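Local coordinates for protein lantibiotic dehydratase (Microbispora corallina, PDB 5EHK) that probably dehydrates serine and threonine residues of the NAI-107 precursor peptide in a tRNA-dependent reaction during biosynthesis of this lantibiotic, at residues N722-R725 / R726-A729; R377-E380 / V381-T384; P235-A238 / E239-A243; A643-P646 / N647-L651. All coordinates share one frame; numbering follows the deposited sequence.

Contact 1 of 4, residues N722-R725 / R726-A729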
ATOM      1  N   ASN A 722     -19.254 -15.876 -30.541  1.00 36.93           N
ATOM      2  CA  ASN A 722     -20.007 -17.125 -30.531  1.00 36.78           C
ATOM      3  C   ASN A 722     -20.901 -17.255 -29.290  1.00 38.77           C
ATOM      4  O   ASN A 722     -20.936 -18.288 -28.621  1.00 37.88           O
ATOM      5  CB  ASN A 722     -19.074 -18.336 -30.654  1.00 30.71           C
ATOM      6  CG  ASN A 722     -19.820 -19.626 -30.997  1.00 40.50           C
ATOM      7  OD1 ASN A 722     -20.898 -19.618 -31.621  1.00 29.87           O
ATOM      8  ND2 ASN A 722     -19.269 -20.745 -30.541  1.00 47.37           N
ATOM      9  N   VAL A 723     -21.659 -16.199 -29.021  1.00 37.66           N
ATOM     10  CA  VAL A 723     -22.591 -16.172 -27.911  1.00 33.44           C
ATOM     11  C   VAL A 723     -23.843 -16.922 -28.308  1.00 36.56           C
ATOM     12  O   VAL A 723     -24.443 -16.643 -29.352  1.00 40.65           O
ATOM     13  CB  VAL A 723     -22.956 -14.709 -27.534  1.00 32.39           C
ATOM     14  CG1 VAL A 723     -23.984 -14.641 -26.409  1.00 30.41           C
ATOM     15  CG2 VAL A 723     -21.710 -13.933 -27.200  1.00 32.80           C
ATOM     16  N   PRO A 724     -24.250 -17.879 -27.470  1.00 33.72           N
ATOM     17  CA  PRO A 724     -25.489 -18.633 -27.664  1.00 35.71           C
ATOM     18  C   PRO A 724     -26.729 -17.745 -27.712  1.00 39.57           C
ATOM     19  O   PRO A 724     -26.683 -16.558 -27.385  1.00 39.89           O
ATOM     20  CB  PRO A 724     -25.525 -19.571 -26.449  1.00 39.40           C
ATOM     21  CG  PRO A 724     -24.516 -19.023 -25.489  1.00 40.58           C
ATOM     22  CD  PRO A 724     -23.470 -18.391 -26.338  1.00 33.14           C
ATOM     23  N   ARG A 725     -27.840 -18.324 -28.144  1.00 41.92           N
ATOM     24  CA  ARG A 725     -29.076 -17.569 -28.255  1.00 40.99           C
ATOM     25  C   ARG A 725     -29.614 -17.307 -26.848  1.00 39.97           C
ATOM     26  O   ARG A 725     -30.163 -16.239 -26.563  1.00 35.40           O
ATOM     27  CB  ARG A 725     -30.064 -18.336 -29.137  1.00 39.01           C
ATOM     28  CG  ARG A 725     -31.392 -17.672 -29.401  1.00 42.55           C
ATOM     29  CD  ARG A 725     -32.234 -18.583 -30.274  1.00 47.12           C
ATOM     30  NE  ARG A 725     -32.521 -19.851 -29.597  1.00 52.64           N
ATOM     31  CZ  ARG A 725     -33.571 -20.057 -28.806  1.00 47.17           C
ATOM     32  NH1 ARG A 725     -34.442 -19.085 -28.607  1.00 50.62           N
ATOM     33  NH2 ARG A 725     -33.756 -21.228 -28.216  1.00 37.28           N
ATOM     34  N   ARG A 726     -29.423 -18.278 -25.957  1.00 43.53           N
ATOM     35  CA  ARG A 726     -29.825 -18.109 -24.557  1.00 39.55           C
ATOM     36  C   ARG A 726     -28.628 -17.844 -23.651  1.00 37.88           C
ATOM     37  O   ARG A 726     -27.594 -18.542 -23.711  1.00 35.08           O
ATOM     38  CB  ARG A 726     -30.640 -19.301 -24.043  1.00 36.79           C
ATOM     39  CG  ARG A 726     -32.087 -19.346 -24.534  1.00 43.61           C
ATOM     40  CD  ARG A 726     -32.658 -20.756 -24.435  1.00 49.32           C
ATOM     41  NE  ARG A 726     -31.957 -21.670 -25.333  1.00 58.03           N
ATOM     42  CZ  ARG A 726     -32.193 -22.975 -25.427  1.00 51.16           C
ATOM     43  NH1 ARG A 726     -33.099 -23.552 -24.649  1.00 55.72           N
ATOM     44  NH2 ARG A 726     -31.494 -23.703 -26.283  1.00 46.83           N
ATOM     45  N   VAL A 727     -28.779 -16.821 -22.816  1.00 30.06           N
ATOM     46  CA  VAL A 727     -27.731 -16.445 -21.889  1.00 29.61           C
ATOM     47  C   VAL A 727     -28.337 -16.159 -20.528  1.00 27.14           C
ATOM     48  O   VAL A 727     -29.517 -15.847 -20.408  1.00 26.67           O
ATOM     49  CB  VAL A 727     -26.920 -15.221 -22.375  1.00 25.15           C
ATOM     50  CG1 VAL A 727     -26.135 -15.564 -23.637  1.00 30.27           C
ATOM     51  CG2 VAL A 727     -27.831 -14.054 -22.624  1.00 30.73           C
ATOM     52  N   LEU A 728     -27.516 -16.314 -19.500  1.00 29.42           N
ATOM     53  CA  LEU A 728     -27.843 -15.819 -18.182  1.00 29.29           C
ATOM     54  C   LEU A 728     -27.128 -14.476 -18.061  1.00 32.40           C
ATOM     55  O   LEU A 728     -25.900 -14.397 -18.243  1.00 27.48           O
ATOM     56  CB  LEU A 728     -27.326 -16.790 -17.127  1.00 27.59           C
ATOM     57  CG  LEU A 728     -27.824 -16.675 -15.683  1.00 34.44           C
ATOM     58  CD1 LEU A 728     -29.348 -16.810 -15.584  1.00 31.69           C
ATOM     59  CD2 LEU A 728     -27.128 -17.707 -14.804  1.00 33.88           C
ATOM     60  N   ALA A 729     -27.898 -13.418 -17.809  1.00 33.17           N
ATOM     61  CA  ALA A 729     -27.334 -12.084 -17.581  1.00 35.38           C
ATOM     62  C   ALA A 729     -27.092 -11.896 -16.087  1.00 35.13           C
ATOM     63  O   ALA A 729     -28.043 -11.839 -15.302  1.00 40.77           O
ATOM     64  CB  ALA A 729     -28.252 -10.998 -18.126  1.00 31.65           C
TER
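Val723 and Val727 meet through their CG1 methyls in a helix-loop-strand connection, where the loop after helix 707-721 leads into strand 726-730, the first strand of an antiparallel pair with strand 735-739. The two methyls lie 3.6 Å apart and the side chains cross at about a right angle. In Val723, CG1 stands anti to the backbone N (chi1 177°), which carries it to the valine four residues on. Pro724 adds its ring beside the pair, with CG 4.2 Å from Val727 CG1, and Trp692 of strand 685-693 packs against both Val723 and Pro724.

Farther along, Arg725 and Arg726 turn their guanidinium groups onto one another as an offset stack, with centres 4.7 Å apart and planes inclined by 30°. Nearby acids probably offset the like charges: Asp739 makes a salt bridge to Arg725 NH1, while Arg726 NH2 has a long, weak ion pair with Asp767. Both arginine chains bend at chi3. Backbone hydrogen bonds between Arg725 and Leu740 and between Val727 and Leu738 join the segment to strand 735-739 and the residue after it. Within the stack, Arg725 NH2 sits over the rim of the Arg726 group, 3.4 Å from Arg726 NE.

Contact 2 of 4, residues R377-E380 / V381-T384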
ATOM      1  N   ARG A 377     -34.753 -36.277  -5.679  1.00 32.68           N
ATOM      2  CA  ARG A 377     -33.797 -37.230  -5.163  1.00 36.66           C
ATOM      3  C   ARG A 377     -32.678 -37.394  -6.154  1.00 35.21           C
ATOM      4  O   ARG A 377     -32.901 -37.398  -7.359  1.00 34.79           O
ATOM      5  CB  ARG A 377     -34.459 -38.571  -4.857  1.00 45.29           C
ATOM      6  CG  ARG A 377     -35.235 -38.551  -3.564  1.00 50.91           C
ATOM      7  CD  ARG A 377     -36.178 -39.717  -3.474  1.00 67.32           C
ATOM      8  NE  ARG A 377     -37.158 -39.503  -2.417  1.00 72.87           N
ATOM      9  CZ  ARG A 377     -37.063 -40.029  -1.204  1.00 71.81           C
ATOM     10  NH1 ARG A 377     -36.033 -40.812  -0.902  1.00 68.02           N
ATOM     11  NH2 ARG A 377     -38.000 -39.777  -0.301  1.00 74.59           N
ATOM     12  N   LEU A 378     -31.464 -37.514  -5.648  1.00 31.01           N
ATOM     13  CA  LEU A 378     -30.333 -37.650  -6.536  1.00 34.58           C
ATOM     14  C   LEU A 378     -29.521 -38.850  -6.080  1.00 36.40           C
ATOM     15  O   LEU A 378     -29.400 -39.104  -4.887  1.00 33.92           O
ATOM     16  CB  LEU A 378     -29.483 -36.378  -6.511  1.00 36.17           C
ATOM     17  CG  LEU A 378     -30.122 -35.028  -6.827  1.00 31.86           C
ATOM     18  CD1 LEU A 378     -29.112 -33.936  -6.513  1.00 40.40           C
ATOM     19  CD2 LEU A 378     -30.553 -34.933  -8.294  1.00 27.36           C
ATOM     20  N   PRO A 379     -28.988 -39.613  -7.039  1.00 40.30           N
ATOM     21  CA  PRO A 379     -28.238 -40.828  -6.732  1.00 37.05           C
ATOM     22  C   PRO A 379     -26.911 -40.483  -6.098  1.00 35.31           C
ATOM     23  O   PRO A 379     -26.488 -39.333  -6.140  1.00 35.42           O
ATOM     24  CB  PRO A 379     -27.991 -41.431  -8.111  1.00 33.11           C
ATOM     25  CG  PRO A 379     -27.952 -40.264  -9.020  1.00 30.49           C
ATOM     26  CD  PRO A 379     -29.044 -39.365  -8.490  1.00 37.86           C
ATOM     27  N   GLU A 380     -26.250 -41.490  -5.554  1.00 34.75           N
ATOM     28  CA  GLU A 380     -24.965 -41.311  -4.913  1.00 32.46           C
ATOM     29  C   GLU A 380     -23.838 -40.860  -5.851  1.00 28.69           C
ATOM     30  O   GLU A 380     -22.852 -40.287  -5.401  1.00 35.88           O
ATOM     31  CB  GLU A 380     -24.571 -42.614  -4.207  1.00 32.46           C
ATOM     32  CG  GLU A 380     -25.469 -42.985  -3.057  1.00 35.50           C
ATOM     33  CD  GLU A 380     -25.381 -41.986  -1.914  1.00 46.18           C
ATOM     34  OE1 GLU A 380     -24.271 -41.417  -1.718  1.00 43.21           O
ATOM     35  OE2 GLU A 380     -26.417 -41.772  -1.227  1.00 39.02           O
ATOM     36  N   VAL A 381     -23.967 -41.091  -7.147  1.00 29.27           N
ATOM     37  CA  VAL A 381     -22.863 -40.745  -8.040  1.00 32.24           C
ATOM     38  C   VAL A 381     -22.698 -39.227  -8.068  1.00 31.92           C
ATOM     39  O   VAL A 381     -21.587 -38.718  -8.179  1.00 28.40           O
ATOM     40  CB  VAL A 381     -23.050 -41.329  -9.484  1.00 24.48           C
ATOM     41  CG1 VAL A 381     -24.266 -40.711 -10.181  1.00 28.89           C
ATOM     42  CG2 VAL A 381     -21.782 -41.169 -10.324  1.00 20.12           C
ATOM     43  N   VAL A 382     -23.812 -38.514  -7.921  1.00 33.18           N
ATOM     44  CA  VAL A 382     -23.790 -37.060  -7.894  1.00 34.38           C
ATOM     45  C   VAL A 382     -23.185 -36.536  -6.593  1.00 30.68           C
ATOM     46  O   VAL A 382     -22.309 -35.674  -6.624  1.00 29.30           O
ATOM     47  CB  VAL A 382     -25.184 -36.473  -8.104  1.00 37.01           C
ATOM     48  CG1 VAL A 382     -25.180 -34.970  -7.791  1.00 26.46           C
ATOM     49  CG2 VAL A 382     -25.639 -36.737  -9.531  1.00 29.84           C
ATOM     50  N   ARG A 383     -23.638 -37.064  -5.459  1.00 26.65           N
ATOM     51  CA  ARG A 383     -23.043 -36.727  -4.166  1.00 28.66           C
ATOM     52  C   ARG A 383     -21.515 -36.854  -4.186  1.00 29.02           C
ATOM     53  O   ARG A 383     -20.808 -36.057  -3.585  1.00 32.13           O
ATOM     54  CB  ARG A 383     -23.602 -37.632  -3.075  1.00 32.33           C
ATOM     55  CG  ARG A 383     -23.117 -37.303  -1.668  1.00 32.05           C
ATOM     56  CD  ARG A 383     -23.140 -38.544  -0.799  1.00 34.29           C
ATOM     57  NE  ARG A 383     -23.637 -38.291   0.548  1.00 35.11           N
ATOM     58  CZ  ARG A 383     -24.709 -38.874   1.081  1.00 37.71           C
ATOM     59  NH1 ARG A 383     -25.424 -39.749   0.382  1.00 37.40           N
ATOM     60  NH2 ARG A 383     -25.068 -38.582   2.322  1.00 35.75           N
ATOM     61  N   THR A 384     -21.003 -37.838  -4.904  1.00 30.18           N
ATOM     62  CA  THR A 384     -19.562 -38.023  -5.010  1.00 27.49           C
ATOM     63  C   THR A 384     -18.896 -36.984  -5.915  1.00 24.08           C
ATOM     64  O   THR A 384     -17.737 -36.620  -5.701  1.00 21.66           O
ATOM     65  CB  THR A 384     -19.237 -39.469  -5.435  1.00 23.43           C
ATOM     66  OG1 THR A 384     -19.479 -40.310  -4.306  1.00 23.42           O
ATOM     67  CG2 THR A 384     -17.767 -39.631  -5.873  1.00 20.64           C
TER
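Glu380 and Arg383 run side by side in the same direction from the first turn of helix 380-395, which follows strand 366-379, with Pro379 at the N-cap position. Their flat ends are nearly coplanar, the carboxylate and guanidinium planes lying 24° apart, and the carboxylate faces the edge of the guanidinium. Both its oxygens converge on one nitrogen: Arg383 NH1 is 2.8 Å from Glu380 OE2 in a salt bridge and makes a weak hydrogen bond of 2.9 Å to Glu380 OE1. The glutamate reaches this position by folding at chi2 (-65°), whereas the arginine starts with CG anti to its backbone nitrogen (chi1 -176°) and bends at chi3.

A second group of side chains is apolar. The Pro379 ring meets Val381 obliquely, CG to CG1 at 3.9 Å, and Val382 turns its CG2 to the same Pro379 CG at 4.2 Å. Leu515 of helix 512-516 packs on Pro379 and Val382. The backbone completes the turn: Thr384 N bonds to Glu380 O at 3.1 Å, while the bond from Val382 N to Pro379 O is weak.

Arg383 uses NH2 for another salt bridge, to Asp10 of strand 6-17, and Phe154 of strand 147-155 touches both Glu380 and Arg383. The arginine is therefore shared between two carboxylates, Glu380 at NH1 and Asp10 at NH2. Such pairing should favour the charged forms of all three residues, and it ties the start of the helix electrostatically to strand 6-17.

Contact 3 of 4, residues P235-A238 / E239-A243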
ATOM      1  N   PRO A 235     -25.009   7.134  39.480  1.00 31.45           N
ATOM      2  CA  PRO A 235     -25.083   5.932  40.314  1.00 28.24           C
ATOM      3  C   PRO A 235     -26.345   5.113  40.097  1.00 30.16           C
ATOM      4  O   PRO A 235     -26.307   3.897  40.257  1.00 33.00           O
ATOM      5  CB  PRO A 235     -25.054   6.483  41.740  1.00 28.37           C
ATOM      6  CG  PRO A 235     -24.438   7.796  41.642  1.00 25.24           C
ATOM      7  CD  PRO A 235     -24.707   8.339  40.274  1.00 29.48           C
ATOM      8  N   VAL A 236     -27.460   5.769  39.788  1.00 39.42           N
ATOM      9  CA  VAL A 236     -28.725   5.052  39.570  1.00 41.04           C
ATOM     10  C   VAL A 236     -28.656   4.263  38.264  1.00 36.28           C
ATOM     11  O   VAL A 236     -29.040   3.091  38.202  1.00 30.97           O
ATOM     12  CB  VAL A 236     -29.922   5.992  39.484  1.00 35.88           C
ATOM     13  CG1 VAL A 236     -31.204   5.191  39.736  1.00 34.90           C
ATOM     14  CG2 VAL A 236     -29.780   7.099  40.498  1.00 39.22           C
ATOM     15  N   VAL A 237     -28.207   4.961  37.221  1.00 34.57           N
ATOM     16  CA  VAL A 237     -27.929   4.386  35.912  1.00 30.33           C
ATOM     17  C   VAL A 237     -26.981   3.181  35.991  1.00 31.45           C
ATOM     18  O   VAL A 237     -27.253   2.144  35.378  1.00 32.95           O
ATOM     19  CB  VAL A 237     -27.372   5.471  34.938  1.00 32.69           C
ATOM     20  CG1 VAL A 237     -26.649   4.849  33.748  1.00 31.88           C
ATOM     21  CG2 VAL A 237     -28.479   6.422  34.482  1.00 32.68           C
ATOM     22  N   ALA A 238     -25.896   3.297  36.761  1.00 27.36           N
ATOM     23  CA  ALA A 238     -24.923   2.203  36.865  1.00 27.89           C
ATOM     24  C   ALA A 238     -25.474   0.981  37.606  1.00 32.78           C
ATOM     25  O   ALA A 238     -25.199  -0.168  37.211  1.00 26.85           O
ATOM     26  CB  ALA A 238     -23.651   2.676  37.516  1.00 22.50           C
ATOM     27  N   GLU A 239     -26.269   1.233  38.651  1.00 31.53           N
ATOM     28  CA  GLU A 239     -26.915   0.171  39.428  1.00 31.24           C
ATOM     29  C   GLU A 239     -27.917  -0.607  38.583  1.00 33.70           C
ATOM     30  O   GLU A 239     -28.056  -1.832  38.717  1.00 31.96           O
ATOM     31  CB  GLU A 239     -27.629   0.759  40.648  1.00 32.91           C
ATOM     32  CG  GLU A 239     -28.191  -0.285  41.602  1.00 36.56           C
ATOM     33  CD  GLU A 239     -27.131  -0.889  42.498  1.00 44.12           C
ATOM     34  OE1 GLU A 239     -26.037  -0.300  42.594  1.00 53.55           O
ATOM     35  OE2 GLU A 239     -27.379  -1.964  43.087  1.00 46.36           O
ATOM     36  N   ILE A 240     -28.623   0.119  37.722  1.00 28.14           N
ATOM     37  CA  ILE A 240     -29.618  -0.483  36.857  1.00 29.17           C
ATOM     38  C   ILE A 240     -28.907  -1.445  35.923  1.00 30.65           C
ATOM     39  O   ILE A 240     -29.244  -2.637  35.848  1.00 27.86           O
ATOM     40  CB  ILE A 240     -30.375   0.594  36.057  1.00 32.85           C
ATOM     41  CG1 ILE A 240     -31.364   1.329  36.975  1.00 27.76           C
ATOM     42  CG2 ILE A 240     -31.100  -0.031  34.885  1.00 32.60           C
ATOM     43  CD1 ILE A 240     -32.106   2.465  36.329  1.00 22.51           C
ATOM     44  N   LEU A 241     -27.891  -0.923  35.241  1.00 29.91           N
ATOM     45  CA  LEU A 241     -27.139  -1.711  34.272  1.00 27.29           C
ATOM     46  C   LEU A 241     -26.498  -2.961  34.887  1.00 26.66           C
ATOM     47  O   LEU A 241     -26.491  -4.014  34.270  1.00 29.21           O
ATOM     48  CB  LEU A 241     -26.092  -0.850  33.573  1.00 23.99           C
ATOM     49  CG  LEU A 241     -26.676   0.224  32.656  1.00 23.60           C
ATOM     50  CD1 LEU A 241     -25.565   1.036  31.965  1.00 27.60           C
ATOM     51  CD2 LEU A 241     -27.641  -0.368  31.649  1.00 22.34           C
ATOM     52  N   GLY A 242     -25.984  -2.861  36.104  1.00 23.49           N
ATOM     53  CA  GLY A 242     -25.352  -4.008  36.733  1.00 22.13           C
ATOM     54  C   GLY A 242     -26.340  -5.082  37.140  1.00 26.07           C
ATOM     55  O   GLY A 242     -26.070  -6.270  37.018  1.00 30.19           O
ATOM     56  N   ALA A 243     -27.495  -4.671  37.641  1.00 29.81           N
ATOM     57  CA  ALA A 243     -28.510  -5.635  38.054  1.00 31.34           C
ATOM     58  C   ALA A 243     -29.169  -6.299  36.845  1.00 30.28           C
ATOM     59  O   ALA A 243     -29.664  -7.427  36.922  1.00 26.23           O
ATOM     60  CB  ALA A 243     -29.546  -4.955  38.906  1.00 26.99           C
TER
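Pro235 to Ala238 pass their carbonyl oxygens to the amides of Glu239 to Gly242 in four successive i to i+4 hydrogen bonds, the regular backbone of the short alpha-helix 235-243. The bonds are similar in length, but their directions differ. Leu241 N points most directly at its acceptor, Val237 O, with an N-H...O angle of 169°. At the first turn, Glu239 N approaches Pro235 O from above the carbonyl plane, 37° out of it, while the later three donors are tilted less. Proline suits this first position, because its nitrogen carries no hydrogen and the bonding pattern asks for none there.

Side chains four residues apart line up along the helix. Val236 and Ile240 face helices 250-260 and 267-278: Val257 touches both, Leu271 packs on Val236, and Leu272 and Met275 pack on Ile240. Between the two, Val236 CG1 and Ile240 CD1 are 4.5 Å apart, a loose approach. Val237 and Leu241 form the next pair, CG1 to CD1 at 4.3 Å, with Met275 against the valine and Leu202 against the leucine. Glu239 has CG opposite its backbone N (chi1 -173°) and a bend at chi2, and its carboxylate leads away from the preceding turn; Phe261 packs on it as well as on Pro235. Val236, Val237 and Ile240 thus join the helix to helices 250-260 and 267-278, while Leu241 meets a loop. Ile240 CG1 lies beside Val236 O, the oxygen that accepts the Ile240 amide at 3.0 Å from Ile240 N.

Contact 4 of 4, residues A643-P646 / N647-L651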
ATOM      1  N   ALA A 643     -21.445  -6.556   6.165  1.00 12.70           N
ATOM      2  CA  ALA A 643     -22.300  -5.428   5.864  1.00 12.49           C
ATOM      3  C   ALA A 643     -23.332  -5.134   6.924  1.00 10.26           C
ATOM      4  O   ALA A 643     -23.838  -4.040   6.984  1.00 14.54           O
ATOM      5  CB  ALA A 643     -22.985  -5.634   4.511  1.00 14.40           C
ATOM      6  N   GLN A 644     -23.679  -6.115   7.741  1.00 12.80           N
ATOM      7  CA  GLN A 644     -24.874  -5.990   8.551  1.00 10.65           C
ATOM      8  C   GLN A 644     -24.655  -6.170  10.030  1.00 13.11           C
ATOM      9  O   GLN A 644     -25.624  -6.070  10.782  1.00 11.72           O
ATOM     10  CB  GLN A 644     -25.919  -7.018   8.144  1.00 13.50           C
ATOM     11  CG  GLN A 644     -26.270  -7.010   6.703  1.00 17.03           C
ATOM     12  CD  GLN A 644     -26.906  -5.710   6.276  1.00 25.10           C
ATOM     13  OE1 GLN A 644     -27.588  -5.032   7.068  1.00 23.92           O
ATOM     14  NE2 GLN A 644     -26.683  -5.344   5.012  1.00 17.23           N
ATOM     15  N   ALA A 645     -23.445  -6.542  10.457  1.00 12.83           N
ATOM     16  CA  ALA A 645     -23.266  -6.907  11.878  1.00 11.82           C
ATOM     17  C   ALA A 645     -22.523  -5.911  12.742  1.00 12.02           C
ATOM     18  O   ALA A 645     -21.483  -5.382  12.339  1.00 14.34           O
ATOM     19  CB  ALA A 645     -22.623  -8.275  12.014  1.00 11.47           C
ATOM     20  N   PRO A 646     -23.035  -5.691  13.960  1.00 15.10           N
ATOM     21  CA  PRO A 646     -22.260  -4.949  14.959  1.00 12.00           C
ATOM     22  C   PRO A 646     -20.883  -5.586  15.117  1.00 12.96           C
ATOM     23  O   PRO A 646     -20.781  -6.826  15.026  1.00 12.04           O
ATOM     24  CB  PRO A 646     -23.107  -5.090  16.253  1.00  9.57           C
ATOM     25  CG  PRO A 646     -24.084  -6.181  15.988  1.00 11.01           C
ATOM     26  CD  PRO A 646     -24.331  -6.159  14.491  1.00 12.48           C
ATOM     27  N   ASN A 647     -19.845  -4.766  15.312  1.00 11.68           N
ATOM     28  CA  ASN A 647     -18.468  -5.274  15.348  1.00 12.19           C
ATOM     29  C   ASN A 647     -18.182  -6.515  16.208  1.00 11.56           C
ATOM     30  O   ASN A 647     -17.537  -7.453  15.735  1.00 12.40           O
ATOM     31  CB  ASN A 647     -17.454  -4.163  15.653  1.00 12.91           C
ATOM     32  CG  ASN A 647     -17.340  -3.158  14.532  1.00 15.78           C
ATOM     33  OD1 ASN A 647     -17.793  -3.405  13.408  1.00 15.90           O
ATOM     34  ND2 ASN A 647     -16.734  -2.008  14.826  1.00 17.68           N
ATOM     35  N   PRO A 648     -18.667  -6.543  17.452  1.00  8.76           N
ATOM     36  CA  PRO A 648     -18.311  -7.732  18.230  1.00  9.70           C
ATOM     37  C   PRO A 648     -18.868  -9.006  17.612  1.00  8.66           C
ATOM     38  O   PRO A 648     -18.192 -10.044  17.607  1.00  7.89           O
ATOM     39  CB  PRO A 648     -18.965  -7.468  19.593  1.00 10.01           C
ATOM     40  CG  PRO A 648     -19.100  -5.981  19.658  1.00 13.83           C
ATOM     41  CD  PRO A 648     -19.370  -5.534  18.258  1.00 10.75           C
ATOM     42  N   ALA A 649     -20.082  -8.907  17.087  1.00  7.57           N
ATOM     43  CA  ALA A 649     -20.733 -10.018  16.422  1.00  8.34           C
ATOM     44  C   ALA A 649     -19.882 -10.451  15.251  1.00  8.64           C
ATOM     45  O   ALA A 649     -19.629 -11.642  15.063  1.00  7.13           O
ATOM     46  CB  ALA A 649     -22.126  -9.610  15.936  1.00 12.06           C
ATOM     47  N   ARG A 650     -19.457  -9.480  14.446  1.00  9.91           N
ATOM     48  CA  ARG A 650     -18.643  -9.806  13.290  1.00  7.45           C
ATOM     49  C   ARG A 650     -17.288 -10.403  13.706  1.00  8.69           C
ATOM     50  O   ARG A 650     -16.750 -11.281  13.018  1.00  9.62           O
ATOM     51  CB  ARG A 650     -18.455  -8.606  12.370  1.00  8.93           C
ATOM     52  CG  ARG A 650     -17.455  -8.928  11.264  1.00  9.65           C
ATOM     53  CD  ARG A 650     -17.242  -7.844  10.253  1.00  9.72           C
ATOM     54  NE  ARG A 650     -16.189  -8.281   9.362  1.00 11.19           N
ATOM     55  CZ  ARG A 650     -15.588  -7.534   8.455  1.00  7.28           C
ATOM     56  NH1 ARG A 650     -15.910  -6.261   8.301  1.00  7.37           N
ATOM     57  NH2 ARG A 650     -14.634  -8.081   7.734  1.00  6.16           N
ATOM     58  N   LEU A 651     -16.739  -9.949  14.832  1.00  6.59           N
ATOM     59  CA  LEU A 651     -15.463 -10.482  15.285  1.00  7.33           C
ATOM     60  C   LEU A 651     -15.662 -11.944  15.698  1.00  7.99           C
ATOM     61  O   LEU A 651     -14.819 -12.803  15.393  1.00  6.30           O
ATOM     62  CB  LEU A 651     -14.847  -9.636  16.425  1.00  5.24           C
ATOM     63  CG  LEU A 651     -13.453 -10.066  16.919  1.00  4.52           C
ATOM     64  CD1 LEU A 651     -12.450 -10.037  15.809  1.00  5.45           C
ATOM     65  CD2 LEU A 651     -12.915  -9.231  18.058  1.00  5.86           C
TER
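Ala645, Pro646 and Ala649 make a small apolar cluster at the turn between helix 641-644 and helix 647-656. The CB methyls of Ala645 and Ala649 are 4.2 Å apart, and the Pro646 ring brings its CG to 3.9 Å from Ala649 CB. Ala645 CB lies equally far from Arg650 CB, so that the methyl rests against two successive residues of the first helical turn. Pro648 follows on the flank of this cluster, its CD at 4.3 Å from Pro646 CB.

Pro646 also occupies the N-cap position, where its contribution comes from the backbone. Its carbonyl oxygen accepts the Arg650 amide at 3.0 Å with an N-H...O angle of 162°, the donor lying in the carbonyl plane. This bond closes the first turn, and the next, from Leu651 N to Asn647 O, continues the helix.

The polar groups lie at the margin and turn to other partners. Asn647 is held at both ends of its amide: OD1 accepts from Trp443 N and ND2 donates to Pro444 O, which fixes the rotation of the group. The Arg650 chain runs fully extended from CG to NE (chi1 173°), carrying the guanidinium well beyond the alanines to a salt bridge with Glu654 and a cation-pi contact with Tyr441.

The turn thus leads from helix 641-644 into helix 647-656, with Phe572 of strand 566-572 against Ala645, Pro646 and Ala649, and the loop of Tyr441 and Trp443 at Asn647 and Arg650.

Overall arrangement
All four contacts belong to the N-terminal, Lant_dehydr_N part of the lantibiotic dehydratase, and they follow one another along the chain in the order contact 3, contact 2, contact 4, contact 1. None touches another. Contacts 3 and 4 are the closest pair by centres, 26 Å apart, followed by contacts 1 and 2 at 29 Å, whereas contacts 1 and 3 stand 64 Å apart on opposite sides of the chain's centre. Contact 4 lies nearest that centre, about 9 Å away. Contacts 1 and 2 both reach an extended set of paired strands, through strands 726-730 and 366-379, whereas contact 4 packs on strand 566-572 and contact 3 mainly on helices 250-260 and 267-278. They are separate local elements spread through this region.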